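Local coordinates for N-terminal acetyltransferase-like protein (Chaetomium thermophilum, PDB 5NNP) that probably serves as the TPR-rich auxiliary subunit of an N-terminal acetyltransferase A complex, holding the enzyme that acetylates the amino ends of proteins, at residues 209-212 with 213-217; 219-222 with 223-227; 691-694 with 695-699; 679-682 with 683-686. One frame throughout, in Å; residues are numbered along the deposited sequence.

Interaction 1 (209-212 with 213-217)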
ATOM      1  N   GLN A 209      -0.178 -14.890 -29.120  1.00 42.67           N
ATOM      2  CA  GLN A 209      -0.110 -14.494 -30.513  1.00 42.38           C
ATOM      3  C   GLN A 209       0.089 -12.979 -30.655  1.00 44.88           C
ATOM      4  O   GLN A 209       0.934 -12.524 -31.434  1.00 46.94           O
ATOM      5  CB  GLN A 209      -1.381 -14.959 -31.226  1.00 47.70           C
ATOM      6  CG  GLN A 209      -1.632 -14.340 -32.592  1.00 67.90           C
ATOM      7  CD  GLN A 209      -3.035 -14.644 -33.123  1.00 84.98           C
ATOM      8  OE1 GLN A 209      -3.644 -15.659 -32.770  1.00 89.26           O
ATOM      9  NE2 GLN A 209      -3.554 -13.759 -33.972  1.00 90.49           N
ATOM     10  N   HIS A 210      -0.679 -12.201 -29.895  1.00 37.77           N
ATOM     11  CA  HIS A 210      -0.597 -10.744 -29.974  1.00 39.08           C
ATOM     12  C   HIS A 210       0.695 -10.245 -29.349  1.00 43.25           C
ATOM     13  O   HIS A 210       1.258  -9.241 -29.780  1.00 40.11           O
ATOM     14  CB  HIS A 210      -1.804 -10.092 -29.293  1.00 37.01           C
ATOM     15  CG  HIS A 210      -1.712  -8.601 -29.186  1.00 42.82           C
ATOM     16  ND1 HIS A 210      -1.345  -7.954 -28.022  1.00 40.88           N
ATOM     17  CD2 HIS A 210      -1.950  -7.627 -30.097  1.00 38.81           C
ATOM     18  CE1 HIS A 210      -1.360  -6.650 -28.221  1.00 31.60           C
ATOM     19  NE2 HIS A 210      -1.725  -6.424 -29.472  1.00 49.43           N
ATOM     20  N   LEU A 211       1.158 -10.959 -28.327  1.00 48.31           N
ATOM     21  CA  LEU A 211       2.401 -10.613 -27.660  1.00 47.08           C
ATOM     22  C   LEU A 211       3.548 -10.697 -28.627  1.00 47.15           C
ATOM     23  O   LEU A 211       4.271  -9.727 -28.823  1.00 52.73           O
ATOM     24  CB  LEU A 211       2.677 -11.533 -26.483  1.00 44.28           C
ATOM     25  CG  LEU A 211       3.803 -11.014 -25.593  1.00 42.04           C
ATOM     26  CD1 LEU A 211       3.335  -9.761 -24.814  1.00 45.55           C
ATOM     27  CD2 LEU A 211       4.319 -12.105 -24.647  1.00 42.67           C
ATOM     28  N   GLU A 212       3.697 -11.871 -29.231  1.00 45.77           N
ATOM     29  CA  GLU A 212       4.782 -12.155 -30.166  1.00 49.62           C
ATOM     30  C   GLU A 212       4.702 -11.339 -31.459  1.00 53.79           C
ATOM     31  O   GLU A 212       5.729 -10.967 -32.034  1.00 55.05           O
ATOM     32  CB  GLU A 212       4.794 -13.646 -30.496  1.00 48.15           C
ATOM     33  CG  GLU A 212       4.951 -14.529 -29.275  1.00 49.34           C
ATOM     34  CD  GLU A 212       6.291 -14.344 -28.584  1.00 52.49           C
ATOM     35  OE1 GLU A 212       7.195 -13.714 -29.171  1.00 53.54           O
ATOM     36  OE2 GLU A 212       6.442 -14.833 -27.452  1.00 55.96           O
ATOM     37  N   THR A 213       3.487 -11.050 -31.910  1.00 47.56           N
ATOM     38  CA  THR A 213       3.322 -10.309 -33.145  1.00 52.54           C
ATOM     39  C   THR A 213       3.445  -8.786 -32.998  1.00 57.36           C
ATOM     40  O   THR A 213       4.140  -8.145 -33.779  1.00 63.13           O
ATOM     41  CB  THR A 213       1.973 -10.623 -33.784  1.00 56.75           C
ATOM     42  OG1 THR A 213       1.911 -12.021 -34.074  1.00 57.97           O
ATOM     43  CG2 THR A 213       1.813  -9.859 -35.079  1.00 59.33           C
ATOM     44  N   ASP A 214       2.783  -8.198 -32.012  1.00 51.44           N
ATOM     45  CA  ASP A 214       2.721  -6.742 -31.948  1.00 41.91           C
ATOM     46  C   ASP A 214       3.558  -6.162 -30.825  1.00 47.78           C
ATOM     47  O   ASP A 214       3.905  -4.981 -30.857  1.00 52.19           O
ATOM     48  CB  ASP A 214       1.269  -6.272 -31.785  1.00 44.10           C
ATOM     49  CG  ASP A 214       0.435  -6.454 -33.055  1.00 54.35           C
ATOM     50  OD1 ASP A 214       0.936  -7.031 -34.049  1.00 48.06           O
ATOM     51  OD2 ASP A 214      -0.743  -6.028 -33.046  1.00 65.24           O
ATOM     52  N   CYS A 215       3.880  -6.986 -29.833  1.00 44.79           N
ATOM     53  CA  CYS A 215       4.446  -6.476 -28.585  1.00 39.24           C
ATOM     54  C   CYS A 215       5.910  -6.805 -28.437  1.00 35.11           C
ATOM     55  O   CYS A 215       6.533  -6.472 -27.420  1.00 35.65           O
ATOM     56  CB  CYS A 215       3.695  -7.047 -27.382  1.00 38.20           C
ATOM     57  SG  CYS A 215       1.981  -6.576 -27.288  1.00 48.48           S
ATOM     58  N   LYS A 216       6.452  -7.451 -29.458  1.00 39.77           N
ATOM     59  CA  LYS A 216       7.774  -8.057 -29.386  1.00 37.18           C
ATOM     60  C   LYS A 216       8.845  -7.093 -28.893  1.00 39.25           C
ATOM     61  O   LYS A 216       9.691  -7.453 -28.074  1.00 40.45           O
ATOM     62  CB  LYS A 216       8.160  -8.605 -30.755  1.00 43.98           C
ATOM     63  CG  LYS A 216       9.471  -9.335 -30.768  1.00 49.78           C
ATOM     64  CD  LYS A 216       9.788  -9.878 -32.139  1.00 63.07           C
ATOM     65  CE  LYS A 216      11.057 -10.707 -32.068  1.00 70.42           C
ATOM     66  NZ  LYS A 216      11.558 -11.091 -33.410  1.00 72.10           N
ATOM     67  N   HIS A 217       8.786  -5.860 -29.380  1.00 42.70           N
ATOM     68  CA  HIS A 217       9.823  -4.886 -29.102  1.00 39.22           C
ATOM     69  C   HIS A 217       9.403  -3.801 -28.117  1.00 43.53           C
ATOM     70  O   HIS A 217      10.016  -2.742 -28.089  1.00 50.11           O
ATOM     71  CB  HIS A 217      10.274  -4.231 -30.411  1.00 44.33           C
ATOM     72  CG  HIS A 217      10.685  -5.209 -31.466  1.00 45.89           C
ATOM     73  ND1 HIS A 217      11.866  -5.918 -31.407  1.00 49.82           N
ATOM     74  CD2 HIS A 217      10.071  -5.597 -32.608  1.00 47.11           C
ATOM     75  CE1 HIS A 217      11.962  -6.702 -32.465  1.00 47.90           C
ATOM     76  NE2 HIS A 217      10.885  -6.525 -33.210  1.00 55.63           N
TER
HETATM   77  O   HOH W   1      -2.326  -4.518 -31.302  1.00 59.76           O
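H210 reaches along the helix to touch D214 and C215, four and five residues on. From CB its CG stands anti to the backbone N (chi1 173°), which carries the imidazole along the helix surface. H210 CD2 meets D214 OD2 at 3.6 Å, the carboxylate plane turned 68° from the ring. NE2, at the tip, has a water in the ring plane 2.7 Å away, and that water donates to D214 OD2, bridging the two side chains. At another point of the ring, H210 CE1 touches C215 SG at 3.5 Å; the sulfur approaches obliquely, 44° off the ring normal, from the same side of the ring plane as OD2. The remaining nitrogen, ND1, is hydrogen-bonded to N195 ND2. Close by, Q209 O takes two bonds from T213, the backbone N at 3.0 Å and the hydroxyl OG1 at 2.9 Å, which arrive from opposite faces of the carbonyl plane. L211 CD1 packs on C215 CB at 3.8 Å. This final turn of helix 204-214 is wedged between its neighbours in sequence: H210, L211 and C215 pack on helix 185-200, while L211 also covers L227 and R228 of helix 221-234.

Interaction 2 (219-222 with 223-227)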
ATOM      1  N   LEU A 219       9.082  -1.555 -24.774  1.00 42.46           N
ATOM      2  CA  LEU A 219      10.191  -1.065 -23.962  1.00 40.05           C
ATOM      3  C   LEU A 219      10.195  -1.668 -22.557  1.00 42.04           C
ATOM      4  O   LEU A 219      11.243  -1.827 -21.939  1.00 40.56           O
ATOM      5  CB  LEU A 219      10.143   0.463 -23.888  1.00 34.23           C
ATOM      6  CG  LEU A 219      10.237   1.124 -25.272  1.00 34.59           C
ATOM      7  CD1 LEU A 219      10.116   2.630 -25.199  1.00 29.63           C
ATOM      8  CD2 LEU A 219      11.508   0.747 -25.961  1.00 30.33           C
ATOM      9  N   ASP A 220       9.014  -2.003 -22.056  1.00 36.63           N
ATOM     10  CA  ASP A 220       8.904  -2.657 -20.768  1.00 33.06           C
ATOM     11  C   ASP A 220       9.322  -4.120 -20.916  1.00 33.08           C
ATOM     12  O   ASP A 220       8.482  -4.998 -21.110  1.00 37.38           O
ATOM     13  CB  ASP A 220       7.471  -2.528 -20.235  1.00 35.28           C
ATOM     14  CG  ASP A 220       7.332  -2.999 -18.793  1.00 39.19           C
ATOM     15  OD1 ASP A 220       8.263  -3.654 -18.283  1.00 35.82           O
ATOM     16  OD2 ASP A 220       6.283  -2.725 -18.171  1.00 41.02           O
ATOM     17  N   ARG A 221      10.623  -4.377 -20.822  1.00 35.06           N
ATOM     18  CA  ARG A 221      11.175  -5.688 -21.164  1.00 37.18           C
ATOM     19  C   ARG A 221      10.726  -6.809 -20.217  1.00 44.57           C
ATOM     20  O   ARG A 221      10.401  -7.916 -20.659  1.00 46.05           O
ATOM     21  CB  ARG A 221      12.706  -5.623 -21.198  1.00 45.60           C
ATOM     22  CG  ARG A 221      13.292  -4.846 -22.392  1.00 47.05           C
ATOM     23  CD  ARG A 221      12.741  -5.292 -23.743  1.00 50.56           C
ATOM     24  NE  ARG A 221      12.896  -6.724 -24.008  1.00 64.28           N
ATOM     25  CZ  ARG A 221      12.139  -7.407 -24.872  1.00 71.37           C
ATOM     26  NH1 ARG A 221      11.171  -6.785 -25.552  1.00 56.91           N
ATOM     27  NH2 ARG A 221      12.340  -8.713 -25.050  1.00 81.18           N
ATOM     28  N   LEU A 222      10.698  -6.522 -18.919  1.00 43.48           N
ATOM     29  CA  LEU A 222      10.258  -7.502 -17.928  1.00 40.65           C
ATOM     30  C   LEU A 222       8.807  -7.953 -18.144  1.00 42.41           C
ATOM     31  O   LEU A 222       8.462  -9.124 -17.948  1.00 46.62           O
ATOM     32  CB  LEU A 222      10.416  -6.929 -16.520  1.00 39.80           C
ATOM     33  CG  LEU A 222       9.906  -7.816 -15.385  1.00 43.94           C
ATOM     34  CD1 LEU A 222      10.792  -9.042 -15.224  1.00 47.34           C
ATOM     35  CD2 LEU A 222       9.804  -7.041 -14.074  1.00 38.33           C
ATOM     36  N   ALA A 223       7.954  -7.014 -18.535  1.00 32.03           N
ATOM     37  CA  ALA A 223       6.560  -7.326 -18.768  1.00 30.65           C
ATOM     38  C   ALA A 223       6.414  -8.313 -19.923  1.00 40.72           C
ATOM     39  O   ALA A 223       5.688  -9.306 -19.810  1.00 43.08           O
ATOM     40  CB  ALA A 223       5.783  -6.067 -19.046  1.00 30.00           C
ATOM     41  N   VAL A 224       7.104  -8.040 -21.031  1.00 36.84           N
ATOM     42  CA  VAL A 224       7.053  -8.929 -22.183  1.00 33.18           C
ATOM     43  C   VAL A 224       7.558 -10.306 -21.767  1.00 35.38           C
ATOM     44  O   VAL A 224       6.990 -11.332 -22.131  1.00 39.57           O
ATOM     45  CB  VAL A 224       7.883  -8.393 -23.372  1.00 36.48           C
ATOM     46  CG1 VAL A 224       8.058  -9.464 -24.445  1.00 32.21           C
ATOM     47  CG2 VAL A 224       7.234  -7.173 -23.977  1.00 33.30           C
ATOM     48  N   MET A 225       8.616 -10.330 -20.973  1.00 40.52           N
ATOM     49  CA  MET A 225       9.222 -11.601 -20.610  1.00 39.12           C
ATOM     50  C   MET A 225       8.349 -12.402 -19.657  1.00 37.16           C
ATOM     51  O   MET A 225       8.287 -13.626 -19.761  1.00 38.09           O
ATOM     52  CB  MET A 225      10.598 -11.372 -19.997  1.00 37.38           C
ATOM     53  CG  MET A 225      11.618 -10.903 -21.004  1.00 34.22           C
ATOM     54  SD  MET A 225      13.227 -10.644 -20.248  1.00 42.64           S
ATOM     55  CE  MET A 225      14.053  -9.835 -21.635  1.00 74.18           C
ATOM     56  N   GLU A 226       7.680 -11.715 -18.734  1.00 33.31           N
ATOM     57  CA  GLU A 226       6.834 -12.406 -17.769  1.00 35.69           C
ATOM     58  C   GLU A 226       5.517 -12.871 -18.393  1.00 43.80           C
ATOM     59  O   GLU A 226       5.063 -13.988 -18.123  1.00 45.49           O
ATOM     60  CB  GLU A 226       6.579 -11.520 -16.551  1.00 36.75           C
ATOM     61  CG  GLU A 226       7.753 -11.502 -15.573  1.00 38.75           C
ATOM     62  CD  GLU A 226       7.406 -10.887 -14.238  1.00 49.35           C
ATOM     63  OE1 GLU A 226       6.414 -10.127 -14.179  1.00 56.62           O
ATOM     64  OE2 GLU A 226       8.129 -11.160 -13.249  1.00 51.72           O
ATOM     65  N   LEU A 227       4.924 -12.032 -19.241  1.00 44.80           N
ATOM     66  CA  LEU A 227       3.727 -12.421 -19.986  1.00 44.05           C
ATOM     67  C   LEU A 227       4.011 -13.633 -20.884  1.00 44.09           C
ATOM     68  O   LEU A 227       3.221 -14.583 -20.934  1.00 35.97           O
ATOM     69  CB  LEU A 227       3.197 -11.248 -20.818  1.00 36.65           C
ATOM     70  CG  LEU A 227       2.617 -10.072 -20.029  1.00 32.28           C
ATOM     71  CD1 LEU A 227       2.301  -8.919 -20.954  1.00 30.00           C
ATOM     72  CD2 LEU A 227       1.369 -10.483 -19.293  1.00 35.17           C
TER
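The first turn of helix 221-234 is closed by an aspartate N-cap, D220, whose side chain reaches forward to A223 N. With CG anti to the backbone N (chi1 -171°), the carboxylate comes to rest against the A223 methyl, D220 CG lying 3.4 Å from A223 CB. From there D220 OD1 accepts a weak capping bond from A223 N at 3.4 Å, with an N-H...O angle of 154°. The carbonyl of D220 takes further weak bonds from A223 N and V224 N, and the residue itself is the centre of an inverse gamma turn, the bend that leads the chain into the helix. The other carboxylate oxygen, OD2, forms a salt bridge with R538, so both ends of the capping group are held.

Beyond the cap, regular bonds take over: M225 N donates to R221 O at 3.0 Å and E226 N to L222 O at 2.8 Å. R221 is bent at both chi2 and chi3, which curls its guanidinium back so that V224 CB lies over one face; M225 CE approaches it obliquely, 4.0 Å from NH2. NH1 is bonded to K216 O in the preceding connection. L222 CD1 meets the stem of E226 at CG, 3.9 Å away, while E226 OE2 is bonded to Y258 OH.

L222 also touches an apolar side chain of another protein's chain. An aspartate N-cap is a general way of starting a helix; here it opens helix 221-234, which packs on helices 185-200 and 238-251, consistent with the TPR-like helical array of this family.

Interaction 3 (691-694 with 695-699)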
ATOM      1  N   LEU A 691     -28.293  -7.665  12.557  1.00 57.40           N
ATOM      2  CA  LEU A 691     -26.896  -7.463  12.204  1.00 58.98           C
ATOM      3  C   LEU A 691     -25.994  -8.251  13.144  1.00 62.73           C
ATOM      4  O   LEU A 691     -24.979  -8.805  12.733  1.00 60.57           O
ATOM      5  CB  LEU A 691     -26.539  -5.974  12.240  1.00 60.95           C
ATOM      6  CG  LEU A 691     -27.325  -5.112  11.249  1.00 56.86           C
ATOM      7  CD1 LEU A 691     -26.813  -3.678  11.236  1.00 48.94           C
ATOM      8  CD2 LEU A 691     -27.253  -5.730   9.867  1.00 45.14           C
ATOM      9  N   ALA A 692     -26.376  -8.291  14.415  1.00 70.15           N
ATOM     10  CA  ALA A 692     -25.686  -9.113  15.400  1.00 67.92           C
ATOM     11  C   ALA A 692     -25.563 -10.556  14.912  1.00 60.50           C
ATOM     12  O   ALA A 692     -24.480 -11.138  14.946  1.00 63.42           O
ATOM     13  CB  ALA A 692     -26.419  -9.060  16.746  1.00 69.59           C
ATOM     14  N   LEU A 693     -26.676 -11.120  14.450  1.00 56.46           N
ATOM     15  CA  LEU A 693     -26.694 -12.483  13.939  1.00 54.53           C
ATOM     16  C   LEU A 693     -25.785 -12.634  12.727  1.00 67.36           C
ATOM     17  O   LEU A 693     -25.133 -13.665  12.540  1.00 71.26           O
ATOM     18  CB  LEU A 693     -28.113 -12.890  13.573  1.00 56.36           C
ATOM     19  CG  LEU A 693     -28.263 -14.312  13.049  1.00 64.15           C
ATOM     20  CD1 LEU A 693     -27.699 -15.302  14.054  1.00 65.33           C
ATOM     21  CD2 LEU A 693     -29.724 -14.605  12.765  1.00 64.44           C
ATOM     22  N   ARG A 694     -25.744 -11.600  11.900  1.00 57.94           N
ATOM     23  CA  ARG A 694     -24.961 -11.649  10.681  1.00 52.11           C
ATOM     24  C   ARG A 694     -23.486 -11.789  11.006  1.00 57.44           C
ATOM     25  O   ARG A 694     -22.793 -12.623  10.422  1.00 58.40           O
ATOM     26  CB  ARG A 694     -25.212 -10.408   9.854  1.00 50.18           C
ATOM     27  CG  ARG A 694     -24.424 -10.314   8.576  1.00 43.90           C
ATOM     28  CD  ARG A 694     -24.911  -9.087   7.850  1.00 47.15           C
ATOM     29  NE  ARG A 694     -24.231  -8.837   6.591  1.00 46.27           N
ATOM     30  CZ  ARG A 694     -23.353  -7.863   6.395  1.00 52.59           C
ATOM     31  NH1 ARG A 694     -23.021  -7.042   7.385  1.00 49.39           N
ATOM     32  NH2 ARG A 694     -22.804  -7.718   5.202  1.00 60.88           N
ATOM     33  N   CYS A 695     -23.023 -10.964  11.944  1.00 55.96           N
ATOM     34  CA  CYS A 695     -21.688 -11.080  12.515  1.00 49.67           C
ATOM     35  C   CYS A 695     -21.432 -12.457  13.100  1.00 57.98           C
ATOM     36  O   CYS A 695     -20.404 -13.073  12.827  1.00 62.35           O
ATOM     37  CB  CYS A 695     -21.482 -10.034  13.603  1.00 45.68           C
ATOM     38  SG  CYS A 695     -21.292  -8.376  12.980  1.00 46.56           S
ATOM     39  N   LEU A 696     -22.366 -12.925  13.922  1.00 58.04           N
ATOM     40  CA  LEU A 696     -22.235 -14.225  14.563  1.00 58.14           C
ATOM     41  C   LEU A 696     -22.103 -15.336  13.516  1.00 59.63           C
ATOM     42  O   LEU A 696     -21.182 -16.143  13.595  1.00 58.96           O
ATOM     43  CB  LEU A 696     -23.420 -14.488  15.491  1.00 54.92           C
ATOM     44  CG  LEU A 696     -23.357 -15.730  16.391  1.00 57.82           C
ATOM     45  CD1 LEU A 696     -22.168 -15.706  17.368  1.00 57.67           C
ATOM     46  CD2 LEU A 696     -24.654 -15.875  17.152  1.00 60.41           C
ATOM     47  N   LYS A 697     -22.991 -15.358  12.520  1.00 62.77           N
ATOM     48  CA  LYS A 697     -22.925 -16.368  11.458  1.00 60.34           C
ATOM     49  C   LYS A 697     -21.609 -16.297  10.677  1.00 58.50           C
ATOM     50  O   LYS A 697     -21.113 -17.315  10.208  1.00 63.99           O
ATOM     51  CB  LYS A 697     -24.105 -16.234  10.485  1.00 57.50           C
ATOM     52  CG  LYS A 697     -25.474 -16.508  11.112  1.00 68.72           C
ATOM     53  CD  LYS A 697     -26.554 -16.842  10.072  1.00 65.83           C
ATOM     54  CE  LYS A 697     -26.324 -18.215   9.466  1.00 67.13           C
ATOM     55  NZ  LYS A 697     -27.344 -18.558   8.447  1.00 70.42           N
ATOM     56  N   ALA A 698     -21.045 -15.100  10.533  1.00 54.44           N
ATOM     57  CA  ALA A 698     -19.744 -14.954   9.869  1.00 57.81           C
ATOM     58  C   ALA A 698     -18.615 -15.548  10.721  1.00 60.80           C
ATOM     59  O   ALA A 698     -17.854 -16.410  10.271  1.00 56.80           O
ATOM     60  CB  ALA A 698     -19.460 -13.483   9.558  1.00 43.09           C
ATOM     61  N   ALA A 699     -18.521 -15.075  11.958  1.00 60.48           N
ATOM     62  CA  ALA A 699     -17.514 -15.542  12.892  1.00 59.69           C
ATOM     63  C   ALA A 699     -17.581 -17.056  13.062  1.00 65.87           C
ATOM     64  O   ALA A 699     -16.557 -17.729  13.184  1.00 62.66           O
ATOM     65  CB  ALA A 699     -17.685 -14.849  14.228  1.00 55.53           C
TER
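L693 and K697 make the main side-chain contact of this helical stretch, one turn apart. L693 CD1 lies 3.9 Å from K697 CG, the aliphatic stem of the lysine lying slantwise against the leucine branch. The same CD1 also approaches L696 CD2, at 4.4 Å, a looser apolar contact. With L693 CG anti to its backbone N (chi1 -179°), the isobutyl group runs forward along the helix towards both partners.

Four successive main-chain bonds join the two segments. C695 N to L691 O, L696 N to A692 O and A698 N to R694 O each span 3.0 Å, and K697 N to L693 O spans 2.7 Å; the pattern is unbroken alpha-helical i to i+4 bonding. Among the side chains near these carbonyls, C695 SG sits 3.7 Å from L691 O.

The charged ends are used elsewhere. K697 bends at chi3 (71°) and carries NZ to a salt bridge with E738 of helix 729-739. R694 instead runs extended from CG to NE, which makes a weak hydrogen bond to Y43 O of the neighbouring Putative uncharacterized protein chain.

L693 and L696 turn to L716 of helix 707-723, whereas L691 and C695 meet helix 673-685. Helix 689-702 thus has helices on more than one side and a partner chain besides, consistent with a helix packed between its sequence neighbours in a TPR-like alpha-alpha array.

Interaction 4 (679-682 with 683-686)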
ATOM      1  N   GLY A 679     -18.031  -6.713  16.100  1.00 42.59           N
ATOM      2  CA  GLY A 679     -19.285  -6.297  15.508  1.00 45.49           C
ATOM      3  C   GLY A 679     -20.478  -6.812  16.305  1.00 53.70           C
ATOM      4  O   GLY A 679     -21.436  -6.075  16.574  1.00 49.05           O
ATOM      5  N   PHE A 680     -20.424  -8.082  16.691  1.00 51.44           N
ATOM      6  CA  PHE A 680     -21.512  -8.665  17.454  1.00 53.82           C
ATOM      7  C   PHE A 680     -21.774  -7.875  18.740  1.00 56.79           C
ATOM      8  O   PHE A 680     -22.914  -7.497  19.031  1.00 62.74           O
ATOM      9  CB  PHE A 680     -21.213 -10.119  17.789  1.00 57.96           C
ATOM     10  CG  PHE A 680     -22.314 -10.787  18.557  1.00 57.16           C
ATOM     11  CD1 PHE A 680     -22.382 -10.668  19.935  1.00 59.48           C
ATOM     12  CD2 PHE A 680     -23.290 -11.517  17.904  1.00 54.72           C
ATOM     13  CE1 PHE A 680     -23.397 -11.266  20.649  1.00 58.75           C
ATOM     14  CE2 PHE A 680     -24.303 -12.119  18.613  1.00 64.35           C
ATOM     15  CZ  PHE A 680     -24.358 -11.993  19.988  1.00 61.20           C
ATOM     16  N   GLU A 681     -20.709  -7.614  19.491  1.00 53.43           N
ATOM     17  CA  GLU A 681     -20.805  -6.831  20.721  1.00 54.85           C
ATOM     18  C   GLU A 681     -21.436  -5.447  20.509  1.00 52.78           C
ATOM     19  O   GLU A 681     -22.232  -4.997  21.339  1.00 58.40           O
ATOM     20  CB  GLU A 681     -19.419  -6.680  21.350  1.00 54.68           C
ATOM     21  CG  GLU A 681     -18.738  -7.995  21.637  1.00 52.14           C
ATOM     22  CD  GLU A 681     -19.505  -8.840  22.621  1.00 64.39           C
ATOM     23  OE1 GLU A 681     -20.340  -8.281  23.361  1.00 69.25           O
ATOM     24  OE2 GLU A 681     -19.273 -10.066  22.653  1.00 67.58           O
ATOM     25  N   VAL A 682     -21.086  -4.782  19.405  1.00 49.46           N
ATOM     26  CA  VAL A 682     -21.652  -3.470  19.068  1.00 48.36           C
ATOM     27  C   VAL A 682     -23.143  -3.518  18.739  1.00 64.12           C
ATOM     28  O   VAL A 682     -23.907  -2.672  19.210  1.00 70.34           O
ATOM     29  CB  VAL A 682     -20.935  -2.827  17.869  1.00 57.03           C
ATOM     30  CG1 VAL A 682     -21.724  -1.625  17.344  1.00 47.25           C
ATOM     31  CG2 VAL A 682     -19.510  -2.429  18.240  1.00 52.77           C
ATOM     32  N   TYR A 683     -23.560  -4.505  17.948  1.00 57.85           N
ATOM     33  CA  TYR A 683     -24.955  -4.587  17.503  1.00 59.92           C
ATOM     34  C   TYR A 683     -25.968  -5.059  18.556  1.00 64.81           C
ATOM     35  O   TYR A 683     -27.113  -4.596  18.547  1.00 67.99           O
ATOM     36  CB  TYR A 683     -25.061  -5.489  16.277  1.00 58.09           C
ATOM     37  CG  TYR A 683     -24.490  -4.859  15.031  1.00 56.16           C
ATOM     38  CD1 TYR A 683     -24.811  -3.558  14.682  1.00 59.47           C
ATOM     39  CD2 TYR A 683     -23.620  -5.560  14.212  1.00 47.82           C
ATOM     40  CE1 TYR A 683     -24.294  -2.977  13.544  1.00 57.18           C
ATOM     41  CE2 TYR A 683     -23.099  -4.988  13.076  1.00 53.42           C
ATOM     42  CZ  TYR A 683     -23.438  -3.694  12.746  1.00 54.91           C
ATOM     43  OH  TYR A 683     -22.920  -3.120  11.613  1.00 51.31           O
ATOM     44  N   ILE A 684     -25.590  -5.969  19.452  1.00 64.14           N
ATOM     45  CA  ILE A 684     -26.544  -6.349  20.501  1.00 76.58           C
ATOM     46  C   ILE A 684     -26.852  -5.144  21.383  1.00 78.58           C
ATOM     47  O   ILE A 684     -27.995  -4.944  21.809  1.00 79.38           O
ATOM     48  CB  ILE A 684     -26.048  -7.502  21.395  1.00 73.94           C
ATOM     49  CG1 ILE A 684     -24.582  -7.307  21.752  1.00 70.98           C
ATOM     50  CG2 ILE A 684     -26.252  -8.835  20.707  1.00 80.09           C
ATOM     51  CD1 ILE A 684     -23.974  -8.508  22.403  1.00 71.50           C
ATOM     52  N   ARG A 685     -25.823  -4.336  21.635  1.00 75.50           N
ATOM     53  CA  ARG A 685     -25.955  -3.132  22.448  1.00 72.86           C
ATOM     54  C   ARG A 685     -26.803  -2.085  21.728  1.00 78.54           C
ATOM     55  O   ARG A 685     -27.562  -1.337  22.350  1.00 86.18           O
ATOM     56  CB  ARG A 685     -24.571  -2.574  22.792  1.00 68.53           C
ATOM     57  CG  ARG A 685     -23.791  -3.435  23.786  1.00 62.41           C
ATOM     58  CD  ARG A 685     -22.385  -2.913  23.979  1.00 62.74           C
ATOM     59  NE  ARG A 685     -21.608  -3.649  24.979  1.00 64.15           N
ATOM     60  CZ  ARG A 685     -21.205  -4.913  24.851  1.00 64.02           C
ATOM     61  NH1 ARG A 685     -21.531  -5.620  23.774  1.00 62.13           N
ATOM     62  NH2 ARG A 685     -20.487  -5.481  25.815  1.00 64.90           N
ATOM     63  N   LYS A 686     -26.673  -2.057  20.408  1.00 78.79           N
ATOM     64  CA  LYS A 686     -27.417  -1.141  19.554  1.00 69.82           C
ATOM     65  C   LYS A 686     -28.860  -1.609  19.373  1.00 68.71           C
ATOM     66  O   LYS A 686     -29.660  -0.924  18.736  1.00 71.75           O
ATOM     67  CB  LYS A 686     -26.725  -1.020  18.193  1.00 65.37           C
ATOM     68  CG  LYS A 686     -26.209   0.367  17.851  1.00 64.17           C
ATOM     69  CD  LYS A 686     -25.612   0.400  16.439  1.00 55.69           C
ATOM     70  CE  LYS A 686     -25.870   1.750  15.784  1.00 62.34           C
ATOM     71  NZ  LYS A 686     -25.466   1.778  14.352  1.00 72.94           N
TER
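V682, Y683 and E681 lose the most surface in the contact between successive late turns of helix 673-685, within the TPR-like helical array of the auxiliary subunit. The V682 carbonyl O accepts from K686 N at 3.1 Å, and its isopropyl group packs on V564 of helix 554-572.

The Y683 side chain lies on the same side of the helix as G679. Its backbone N donates to G679 O at 3.0 Å, and the ring leans obliquely over the same carbonyl, Y683 CD2 lying 3.3 Å from G679 O. CG stands beside the backbone N (chi1 -72°), which brings the ring back over the preceding turn. Beyond it the ring packs on L691, A692 and C695 of helix 689-702.

E681 grips R685 twice through a single nitrogen. R685 NH1 donates to E681 OE1 at 2.9 Å, an almost straight bond (170°) and a salt bridge; the oxygen uses its anti lone pair and lies in the guanidinium plane, although the two flat groups are turned 70° from each other. NH1 also bonds to the carbonyl O of E681 at 2.6 Å, which ties the arginine to backbone and side chain of one residue. E681 OE2 is bonded to Q712 NE2 and R685 NE forms a salt bridge with D572, so the pair links helices 707-723 and 554-572.

Alongside, I684 packs on F680: I684 CD1 touches F680 CE1 at 3.3 Å, and I684 CG2 makes an off-centre CH-pi contact, 4.1 Å from the centroid of the F680 ring.

How the interactions relate
The four contacts form two adjoining pairs. Interactions 1 and 2 lie on consecutive helices, 204-214 and 221-234, and touch where C215 O packs against V224 CG2; interactions 4 and 3 sit likewise on 673-685 and 689-702, with F680 CD2 against A692 O. The pairs do not touch: the nearest atoms of interactions 2 and 3 are about 35 Å apart. The first pair is partly buried and concerns helix ends, with a water bridge and a sulfur-aromatic contact at one terminus and an aspartate cap at the other. The second pair is buried: interaction 3 rests on regular backbone bonds and aliphatic contacts, while interaction 4 adds an intrahelical salt bridge and aromatic packing.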